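Local coordinates for protection of telomeres protein poz1 (Schizosaccharomyces pombe, PDB 5WE0) that binds telomeric DNA and negatively regulates telomerase and telomere length in fission yeast, at residues Q87-E92 against M207-F212; N98-L103 against Q172-H177; C222-L227 against F235-I240. All coordinates share one frame; numbering follows the deposited sequence.

Interaction 1: Q87-E92 against M207-F212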
loop_
_atom_site.group_PDB
_atom_site.type_symbol
_atom_site.label_atom_id
_atom_site.label_comp_id
_atom_site.label_asym_id
_atom_site.label_seq_id
_atom_site.Cartn_x
_atom_site.Cartn_y
_atom_site.Cartn_z
ATOM N N GLN A 87 0.203 1.409 15.181
ATOM C CA GLN A 87 -0.560 0.360 14.521
ATOM C C GLN A 87 0.305 -0.808 14.078
ATOM O O GLN A 87 -0.107 -1.572 13.198
ATOM C CB GLN A 87 -1.305 0.939 13.319
ATOM C CG GLN A 87 -2.047 2.184 13.685
ATOM C CD GLN A 87 -2.547 2.928 12.494
ATOM O OE1 GLN A 87 -2.651 4.165 12.514
ATOM N NE2 GLN A 87 -2.896 2.189 11.446
ATOM N N GLN A 88 1.492 -0.957 14.655
ATOM C CA GLN A 88 2.380 -2.054 14.312
ATOM C C GLN A 88 2.591 -2.125 12.795
ATOM O O GLN A 88 2.311 -3.133 12.145
ATOM C CB GLN A 88 1.836 -3.381 14.861
ATOM C CG GLN A 88 1.663 -3.485 16.392
ATOM C CD GLN A 88 1.299 -4.920 16.833
ATOM O OE1 GLN A 88 0.133 -5.329 16.791
ATOM N NE2 GLN A 88 2.313 -5.692 17.235
ATOM N N ILE A 89 3.058 -1.012 12.226
ATOM C CA ILE A 89 3.545 -1.005 10.855
ATOM C C ILE A 89 5.018 -1.378 10.874
ATOM O O ILE A 89 5.791 -0.856 11.688
ATOM C CB ILE A 89 3.316 0.362 10.182
ATOM C CG1 ILE A 89 1.816 0.712 10.179
ATOM C CG2 ILE A 89 3.894 0.361 8.763
ATOM C CD1 ILE A 89 1.524 2.135 9.875
ATOM N N LEU A 90 5.397 -2.309 9.999
ATOM C CA LEU A 90 6.783 -2.727 9.821
ATOM C C LEU A 90 7.440 -1.799 8.797
ATOM O O LEU A 90 7.288 -1.979 7.585
ATOM C CB LEU A 90 6.841 -4.187 9.378
ATOM C CG LEU A 90 8.253 -4.719 9.070
ATOM C CD1 LEU A 90 9.203 -4.555 10.281
ATOM C CD2 LEU A 90 8.226 -6.159 8.588
ATOM N N TRP A 91 8.164 -0.792 9.277
ATOM C CA TRP A 91 8.905 0.092 8.386
ATOM C C TRP A 91 10.205 -0.620 8.048
ATOM O O TRP A 91 11.221 -0.502 8.732
ATOM C CB TRP A 91 9.134 1.456 9.025
ATOM C CG TRP A 91 7.845 2.150 9.285
ATOM C CD1 TRP A 91 7.191 2.235 10.477
ATOM C CD2 TRP A 91 7.030 2.846 8.324
ATOM N NE1 TRP A 91 6.029 2.947 10.323
ATOM C CE2 TRP A 91 5.903 3.330 9.011
ATOM C CE3 TRP A 91 7.154 3.112 6.953
ATOM C CZ2 TRP A 91 4.890 4.051 8.371
ATOM C CZ3 TRP A 91 6.167 3.840 6.327
ATOM C CH2 TRP A 91 5.039 4.297 7.039
ATOM N N GLU A 92 10.161 -1.411 6.999
ATOM C CA GLU A 92 11.351 -2.046 6.471
ATOM C C GLU A 92 11.396 -1.665 4.997
ATOM O O GLU A 92 10.365 -1.694 4.314
ATOM C CB GLU A 92 11.307 -3.578 6.688
ATOM C CG GLU A 92 12.608 -4.300 6.305
ATOM C CD GLU A 92 12.693 -4.736 4.841
ATOM O OE1 GLU A 92 11.736 -5.394 4.354
ATOM O OE2 GLU A 92 13.720 -4.394 4.170
ATOM N N MET A 207 3.162 16.346 11.392
ATOM C CA MET A 207 2.524 15.541 10.365
ATOM C C MET A 207 2.310 14.119 10.887
ATOM O O MET A 207 2.938 13.171 10.396
ATOM C CB MET A 207 3.382 15.557 9.098
ATOM C CG MET A 207 2.556 15.270 7.863
ATOM S SD MET A 207 1.590 16.678 7.275
ATOM C CE MET A 207 0.063 16.491 8.196
ATOM N N PRO A 208 1.437 13.937 11.881
ATOM C CA PRO A 208 1.392 12.656 12.598
ATOM C C PRO A 208 0.895 11.537 11.709
ATOM O O PRO A 208 0.173 11.759 10.734
ATOM C CB PRO A 208 0.423 12.921 13.760
ATOM C CG PRO A 208 -0.429 14.052 13.277
ATOM C CD PRO A 208 0.481 14.912 12.432
ATOM N N TRP A 209 1.298 10.311 12.052
ATOM C CA TRP A 209 0.890 9.188 11.223
ATOM C C TRP A 209 -0.628 9.041 11.160
ATOM O O TRP A 209 -1.153 8.547 10.155
ATOM C CB TRP A 209 1.520 7.879 11.703
ATOM C CG TRP A 209 1.063 6.786 10.824
ATOM C CD1 TRP A 209 0.141 5.826 11.116
ATOM C CD2 TRP A 209 1.420 6.603 9.445
ATOM N NE1 TRP A 209 -0.083 5.029 10.007
ATOM C CE2 TRP A 209 0.690 5.484 8.969
ATOM C CE3 TRP A 209 2.286 7.267 8.571
ATOM C CZ2 TRP A 209 0.814 5.008 7.652
ATOM C CZ3 TRP A 209 2.402 6.793 7.254
ATOM C CH2 TRP A 209 1.681 5.670 6.821
ATOM N N SER A 210 -1.352 9.489 12.193
ATOM C CA SER A 210 -2.805 9.331 12.190
ATOM C C SER A 210 -3.449 10.011 10.980
ATOM O O SER A 210 -4.485 9.549 10.501
ATOM C CB SER A 210 -3.420 9.898 13.467
ATOM O OG SER A 210 -3.113 11.275 13.573
ATOM N N LYS A 211 -2.875 11.127 10.504
ATOM C CA LYS A 211 -3.412 11.796 9.327
ATOM C C LYS A 211 -3.265 10.926 8.081
ATOM O O LYS A 211 -4.179 10.853 7.251
ATOM C CB LYS A 211 -2.731 13.142 9.089
ATOM C CG LYS A 211 -3.361 13.788 7.845
ATOM C CD LYS A 211 -2.649 14.959 7.190
ATOM C CE LYS A 211 -3.486 15.467 5.972
ATOM N NZ LYS A 211 -5.005 15.438 6.143
ATOM N N PHE A 212 -2.104 10.280 7.919
ATOM C CA PHE A 212 -1.888 9.445 6.745
ATOM C C PHE A 212 -2.640 8.142 6.843
ATOM O O PHE A 212 -3.054 7.598 5.822
ATOM C CB PHE A 212 -0.408 9.197 6.541
ATOM C CG PHE A 212 0.338 10.452 6.307
ATOM C CD1 PHE A 212 0.076 11.210 5.170
ATOM C CD2 PHE A 212 1.242 10.919 7.233
ATOM C CE1 PHE A 212 0.727 12.402 4.951
ATOM C CE2 PHE A 212 1.909 12.109 7.020
ATOM C CZ PHE A 212 1.653 12.853 5.872
#
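W209, at the start of helix 209-230, meets Q87, I89 and W91 of the loop that leads into helix 93-115, and the contact centres on a T-shaped tryptophan pair that ties this loop to the helix in an all-helical fold. From CB the W209 indole leaves anti to the backbone N (chi1 180°), which carries it across to the loop. CD1 comes first, with Q87 OE1 at its edge, near the ring plane, 3.5 Å away. No hydrogen bond is made there; the amide's other end, NE2, is hydrogen-bonded to N213. NE1 is next, met by the I89 methyl CD1 at 3.3 Å; it is buried by the contact and has no hydrogen-bond partner in the model. The same methyl continues along the indole to CE2 and CZ2, approaching neither squarely over the face nor at the edge. At the far tip of W209, CZ3 and CH2 receive the edge of W91, whose backbone is the centre of an inverse gamma turn. The six-membered rings lie 5.2 Å between centroids with planes at 85°, W91 presenting its rim to the W209 face. F212 CB lies over the opposite face, so the indole is held between loop and helix, and W151 adds another edge-to-face ring. W91 CH2 stands 3.6 Å from both W209 CH2 and W209 CZ3.

Interaction 2: N98-L103 against Q172-H177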
loop_
_atom_site.group_PDB
_atom_site.type_symbol
_atom_site.label_atom_id
_atom_site.label_comp_id
_atom_site.label_asym_id
_atom_site.label_seq_id
_atom_site.Cartn_x
_atom_site.Cartn_y
_atom_site.Cartn_z
ATOM N N ASN A 98 7.761 -2.387 -1.798
ATOM C CA ASN A 98 6.776 -3.237 -2.462
ATOM C C ASN A 98 5.364 -2.710 -2.257
ATOM O O ASN A 98 4.551 -2.704 -3.191
ATOM C CB ASN A 98 6.871 -4.670 -1.948
ATOM C CG ASN A 98 8.164 -5.362 -2.370
ATOM O OD1 ASN A 98 8.871 -4.897 -3.256
ATOM N ND2 ASN A 98 8.474 -6.479 -1.725
ATOM N N ALA A 99 5.061 -2.254 -1.038
ATOM C CA ALA A 99 3.746 -1.694 -0.766
ATOM C C ALA A 99 3.462 -0.486 -1.660
ATOM O O ALA A 99 2.325 -0.297 -2.104
ATOM C CB ALA A 99 3.641 -1.316 0.711
ATOM N N LEU A 100 4.471 0.375 -1.897
ATOM C CA LEU A 100 4.253 1.543 -2.755
ATOM C C LEU A 100 4.023 1.134 -4.197
ATOM O O LEU A 100 3.246 1.773 -4.918
ATOM C CB LEU A 100 5.430 2.506 -2.680
ATOM C CG LEU A 100 5.510 3.343 -1.400
ATOM C CD1 LEU A 100 6.915 3.941 -1.244
ATOM C CD2 LEU A 100 4.426 4.406 -1.434
ATOM N N GLU A 101 4.706 0.090 -4.638
ATOM C CA GLU A 101 4.464 -0.395 -5.977
ATOM C C GLU A 101 3.053 -0.959 -6.092
ATOM O O GLU A 101 2.369 -0.723 -7.091
ATOM C CB GLU A 101 5.530 -1.422 -6.346
ATOM C CG GLU A 101 5.418 -1.904 -7.764
ATOM C CD GLU A 101 6.657 -2.648 -8.229
ATOM O OE1 GLU A 101 6.614 -3.265 -9.324
ATOM O OE2 GLU A 101 7.687 -2.594 -7.514
ATOM N N ARG A 102 2.608 -1.639 -5.041
ATOM C CA ARG A 102 1.266 -2.198 -5.002
ATOM C C ARG A 102 0.239 -1.068 -5.017
ATOM O O ARG A 102 -0.751 -1.133 -5.745
ATOM C CB ARG A 102 1.080 -3.065 -3.755
ATOM C CG ARG A 102 1.734 -4.434 -3.849
ATOM C CD ARG A 102 1.389 -5.295 -2.644
ATOM N NE ARG A 102 2.547 -6.035 -2.151
ATOM C CZ ARG A 102 3.139 -7.024 -2.811
ATOM N NH1 ARG A 102 2.682 -7.397 -3.999
ATOM N NH2 ARG A 102 4.189 -7.640 -2.286
ATOM N N LEU A 103 0.479 -0.032 -4.216
ATOM C CA LEU A 103 -0.430 1.105 -4.169
ATOM C C LEU A 103 -0.521 1.770 -5.535
ATOM O O LEU A 103 -1.598 2.191 -5.980
ATOM C CB LEU A 103 0.048 2.104 -3.131
ATOM C CG LEU A 103 -0.989 3.136 -2.738
ATOM C CD1 LEU A 103 -2.178 2.467 -2.050
ATOM C CD2 LEU A 103 -0.331 4.191 -1.841
ATOM N N GLN A 172 15.560 7.555 -4.709
ATOM C CA GLN A 172 15.481 7.573 -6.168
ATOM C C GLN A 172 14.186 6.945 -6.673
ATOM O O GLN A 172 13.509 7.514 -7.533
ATOM C CB GLN A 172 16.704 6.868 -6.748
ATOM C CG GLN A 172 17.989 7.313 -6.071
ATOM C CD GLN A 172 19.224 6.646 -6.631
ATOM O OE1 GLN A 172 19.260 5.421 -6.789
ATOM N NE2 GLN A 172 20.226 7.450 -6.989
ATOM N N ASP A 173 13.812 5.778 -6.138
ATOM C CA ASP A 173 12.607 5.101 -6.618
ATOM C C ASP A 173 11.344 5.864 -6.250
ATOM O O ASP A 173 10.415 5.951 -7.058
ATOM C CB ASP A 173 12.532 3.683 -6.062
ATOM C CG ASP A 173 13.644 2.791 -6.570
ATOM O OD1 ASP A 173 14.598 3.302 -7.196
ATOM O OD2 ASP A 173 13.571 1.571 -6.316
ATOM N N TRP A 174 11.285 6.432 -5.042
ATOM C CA TRP A 174 10.020 6.926 -4.515
ATOM C C TRP A 174 10.056 8.344 -3.979
ATOM O O TRP A 174 8.982 8.946 -3.833
ATOM C CB TRP A 174 9.520 6.003 -3.394
ATOM C CG TRP A 174 9.314 4.615 -3.873
ATOM C CD1 TRP A 174 10.078 3.520 -3.586
ATOM C CD2 TRP A 174 8.285 4.174 -4.768
ATOM N NE1 TRP A 174 9.579 2.417 -4.250
ATOM C CE2 TRP A 174 8.480 2.794 -4.979
ATOM C CE3 TRP A 174 7.213 4.816 -5.406
ATOM C CZ2 TRP A 174 7.635 2.037 -5.797
ATOM C CZ3 TRP A 174 6.376 4.065 -6.215
ATOM C CH2 TRP A 174 6.599 2.686 -6.407
ATOM N N GLY A 175 11.227 8.912 -3.711
ATOM C CA GLY A 175 11.281 10.275 -3.226
ATOM C C GLY A 175 11.038 11.231 -4.374
ATOM O O GLY A 175 11.769 11.197 -5.371
ATOM N N SER A 176 9.995 12.059 -4.257
ATOM C CA SER A 176 9.651 13.029 -5.292
ATOM C C SER A 176 10.879 13.828 -5.705
ATOM O O SER A 176 11.453 14.571 -4.902
ATOM C CB SER A 176 8.546 13.962 -4.790
ATOM O OG SER A 176 8.202 14.920 -5.778
ATOM N N HIS A 177 11.275 13.664 -6.968
ATOM C CA HIS A 177 12.572 14.120 -7.457
ATOM C C HIS A 177 12.664 15.639 -7.537
ATOM O O HIS A 177 12.980 16.191 -8.596
ATOM C CB HIS A 177 12.861 13.492 -8.827
ATOM C CG HIS A 177 13.506 12.138 -8.751
ATOM N ND1 HIS A 177 14.747 11.872 -9.293
ATOM C CD2 HIS A 177 13.086 10.979 -8.189
ATOM C CE1 HIS A 177 15.062 10.609 -9.070
ATOM N NE2 HIS A 177 14.072 10.045 -8.401
#
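W174 spreads its indole over L100 where the end of helix 164-174 comes up against helix 93-115, and the residues before and after it shape that helix end. Q172, in the last turn, contributes its backbone O, which accepts a bond from the imidazole of H177 further on. D173 faces elsewhere: its OD1 pairs with K169 NZ in a salt bridge one turn back along its own helix. W174 then carries the contact. Its CG lies beside the backbone N (chi1 -60°), and this swings the ring across to helix 93-115, where one face is laid on the L100 side chain. L100 CB sits almost exactly over the centre of the six-membered ring, 3.6 Å from the centroid, a CH-pi contact 4° off the ring normal, while L100 CD1 reaches the five-membered part, 3.6 Å from W174 CG. L100 thus runs antiparallel alongside the W174 side chain and touches both rings of the indole. This is helix-to-helix packing in an all-helical domain, with a tryptophan at one helix end lying across the side of its neighbour. At the far corner of the indole, W174 CH2 approaches the backbone N of E101 at 3.7 Å, and E101 CB is 4.1 Å from W174 CZ2 near the solvent side. The indole N-H is used as well, since NE1 bonds to S97 OG on the same helix as L100, which probably helps fix the ring's rotation. G175 is the first residue to leave helical geometry and turns the chain away. H177, though poorly ordered, sends NE2 to Q172 O at 2.7 Å, a nearly straight bond (N-H...O 164°) onto a lone pair in the carbonyl plane.

Interaction 3: C222-L227 against F235-I240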
loop_
_atom_site.group_PDB
_atom_site.type_symbol
_atom_site.label_atom_id
_atom_site.label_comp_id
_atom_site.label_asym_id
_atom_site.label_seq_id
_atom_site.Cartn_x
_atom_site.Cartn_y
_atom_site.Cartn_z
ATOM N N CYS A 222 -12.538 5.078 -1.225
ATOM C CA CYS A 222 -12.882 5.807 -2.436
ATOM C C CYS A 222 -12.657 4.944 -3.667
ATOM O O CYS A 222 -13.543 4.817 -4.526
ATOM C CB CYS A 222 -12.034 7.079 -2.520
ATOM S SG CYS A 222 -12.446 8.197 -3.906
ATOM N N THR A 223 -11.497 4.291 -3.727
ATOM C CA THR A 223 -11.168 3.426 -4.855
ATOM C C THR A 223 -12.142 2.259 -4.964
ATOM O O THR A 223 -12.640 1.967 -6.055
ATOM C CB THR A 223 -9.737 2.901 -4.701
ATOM O OG1 THR A 223 -8.822 3.998 -4.705
ATOM C CG2 THR A 223 -9.372 1.981 -5.838
ATOM N N LYS A 224 -12.446 1.601 -3.830
ATOM C CA LYS A 224 -13.401 0.489 -3.815
ATOM C C LYS A 224 -14.751 0.921 -4.355
ATOM O O LYS A 224 -15.372 0.207 -5.150
ATOM C CB LYS A 224 -13.598 -0.043 -2.393
ATOM C CG LYS A 224 -12.525 -0.951 -1.821
ATOM C CD LYS A 224 -13.039 -1.518 -0.478
ATOM C CE LYS A 224 -11.937 -2.186 0.310
ATOM N NZ LYS A 224 -12.246 -2.286 1.760
ATOM N N LEU A 225 -15.238 2.075 -3.897
ATOM C CA LEU A 225 -16.534 2.573 -4.352
ATOM C C LEU A 225 -16.539 2.816 -5.862
ATOM O O LEU A 225 -17.408 2.304 -6.565
ATOM C CB LEU A 225 -16.903 3.841 -3.577
ATOM C CG LEU A 225 -18.263 4.449 -3.898
ATOM C CD1 LEU A 225 -19.297 3.479 -3.422
ATOM C CD2 LEU A 225 -18.485 5.784 -3.213
ATOM N N GLN A 226 -15.541 3.545 -6.389
ATOM C CA GLN A 226 -15.498 3.832 -7.831
ATOM C C GLN A 226 -15.462 2.559 -8.661
ATOM O O GLN A 226 -16.086 2.482 -9.729
ATOM C CB GLN A 226 -14.264 4.658 -8.225
ATOM C CG GLN A 226 -14.062 5.909 -7.462
ATOM C CD GLN A 226 -12.749 6.652 -7.802
ATOM O OE1 GLN A 226 -12.152 6.499 -8.873
ATOM N NE2 GLN A 226 -12.288 7.421 -6.853
ATOM N N LEU A 227 -14.656 1.594 -8.247
ATOM C CA LEU A 227 -14.540 0.363 -9.019
ATOM C C LEU A 227 -15.865 -0.384 -9.070
ATOM O O LEU A 227 -16.243 -0.906 -10.120
ATOM C CB LEU A 227 -13.448 -0.517 -8.416
ATOM C CG LEU A 227 -12.023 0.028 -8.558
ATOM C CD1 LEU A 227 -11.070 -0.857 -7.791
ATOM C CD2 LEU A 227 -11.586 0.108 -10.019
ATOM N N PHE A 235 -16.960 -4.946 -4.391
ATOM C CA PHE A 235 -16.171 -4.694 -3.196
ATOM C C PHE A 235 -17.080 -4.511 -1.999
ATOM O O PHE A 235 -16.745 -3.787 -1.057
ATOM C CB PHE A 235 -15.261 -3.480 -3.382
ATOM C CG PHE A 235 -13.986 -3.793 -4.133
ATOM C CD1 PHE A 235 -12.932 -4.449 -3.491
ATOM C CD2 PHE A 235 -13.830 -3.418 -5.462
ATOM C CE1 PHE A 235 -11.775 -4.750 -4.162
ATOM C CE2 PHE A 235 -12.651 -3.707 -6.163
ATOM C CZ PHE A 235 -11.630 -4.383 -5.522
ATOM N N LYS A 236 -18.262 -5.126 -2.072
ATOM C CA LYS A 236 -19.235 -5.131 -0.984
ATOM C C LYS A 236 -19.552 -3.710 -0.534
ATOM O O LYS A 236 -19.755 -3.434 0.649
ATOM C CB LYS A 236 -18.745 -6.004 0.178
ATOM C CG LYS A 236 -18.623 -7.472 -0.222
ATOM C CD LYS A 236 -17.792 -8.327 0.732
ATOM C CE LYS A 236 -17.766 -9.792 0.219
ATOM N NZ LYS A 236 -16.964 -10.754 1.053
ATOM N N GLN A 237 -19.627 -2.801 -1.507
ATOM C CA GLN A 237 -19.924 -1.400 -1.252
ATOM C C GLN A 237 -21.400 -1.078 -1.455
ATOM O O GLN A 237 -21.758 0.104 -1.479
ATOM C CB GLN A 237 -19.077 -0.488 -2.157
ATOM C CG GLN A 237 -17.589 -0.547 -1.941
ATOM C CD GLN A 237 -17.221 -0.208 -0.511
ATOM O OE1 GLN A 237 -17.412 0.917 -0.049
ATOM N NE2 GLN A 237 -16.708 -1.191 0.206
ATOM N N ARG A 238 -22.258 -2.099 -1.582
ATOM C CA ARG A 238 -23.670 -1.872 -1.896
ATOM C C ARG A 238 -24.341 -0.959 -0.870
ATOM O O ARG A 238 -25.062 -0.024 -1.239
ATOM C CB ARG A 238 -24.409 -3.213 -2.017
ATOM C CG ARG A 238 -24.517 -4.036 -0.729
ATOM C CD ARG A 238 -25.711 -4.991 -0.757
ATOM N NE ARG A 238 -26.215 -5.291 0.586
ATOM C CZ ARG A 238 -27.015 -4.495 1.296
ATOM N NH1 ARG A 238 -27.401 -3.320 0.811
ATOM N NH2 ARG A 238 -27.417 -4.868 2.507
ATOM N N GLU A 239 -24.091 -1.187 0.423
ATOM C CA GLU A 239 -24.719 -0.366 1.455
ATOM C C GLU A 239 -24.206 1.071 1.473
ATOM O O GLU A 239 -24.865 1.938 2.056
ATOM C CB GLU A 239 -24.490 -0.988 2.833
ATOM C CG GLU A 239 -25.489 -0.554 3.913
ATOM C CD GLU A 239 -26.686 -1.478 4.054
ATOM O OE1 GLU A 239 -26.626 -2.603 3.517
ATOM O OE2 GLU A 239 -27.678 -1.089 4.725
ATOM N N ILE A 240 -23.052 1.345 0.864
ATOM C CA ILE A 240 -22.539 2.712 0.762
ATOM C C ILE A 240 -23.034 3.425 -0.498
ATOM O O ILE A 240 -23.394 4.604 -0.444
ATOM C CB ILE A 240 -20.992 2.689 0.832
ATOM C CG1 ILE A 240 -20.515 2.286 2.231
ATOM C CG2 ILE A 240 -20.398 4.032 0.438
ATOM C CD1 ILE A 240 -19.630 1.048 2.268
#
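F235 lays its ring against one side of helix 209-230, overlapping K224 and L227, one turn apart along it. Its CG lies beside the backbone N (chi1 -81°), turning the ring toward the helix. The K224 chain runs at about a right angle to the F235 side chain, its CG 3.9 Å from F235 CD1, while the L227 methyl CD1 comes to 3.6 Å from F235 CE2. I54, F55 and I58 of helix 54-64 pack on the same phenyl group, which is therefore wedged between two helices. Shortened to an alanine, this position would probably leave L227 CD1 and the K224 methylenes without their aromatic partner and open a gap toward helix 54-64. Q237 continues the interface: its chain bends at chi2 (-57°), folding the amide back so that NE2 donates to F235 O at 2.9 Å with an angle of 166°. That same NE2 also bonds to E21 O, and it sits 3.7 Å from K224 CD. Three residues on, I240 CG2 touches L225 CD1 at 4.1 Å. The chain doubles back after helix 209-230 and packs on that helix's side; Q237 takes the N-cap position of the short helix 238-241, and E228 OE1 accepts hydrogen bonds from the backbone N of both F235 and Q237. K224 shares out its chemistry along its length, packing its methylenes here while NZ pairs with E62; cohesion between the segments thus rests on apolar contact, and the polar groups that surround it fix the shape of the turn.

Overall arrangement
Interaction 1 closes a long excursion of the chain, and interaction 2 is nested inside it; interaction 3 follows in series after both. The loop of interaction 1 runs directly into helix 93-115, on which interaction 2 lies, while helix 209-230 begins in interaction 1 and passes through interaction 3. Centres of interactions 1 and 2 are about 16 Å apart and each lies about 25 Å from interaction 3, which falls on the opposite side of the chain's centre from interaction 2; none touches another. Together they join loop, helix-end and C-terminal segments to helices 93-115 and 209-230, and the C113-C231 disulfide links helix 93-115 to the residue just after helix 209-230, near interaction 3.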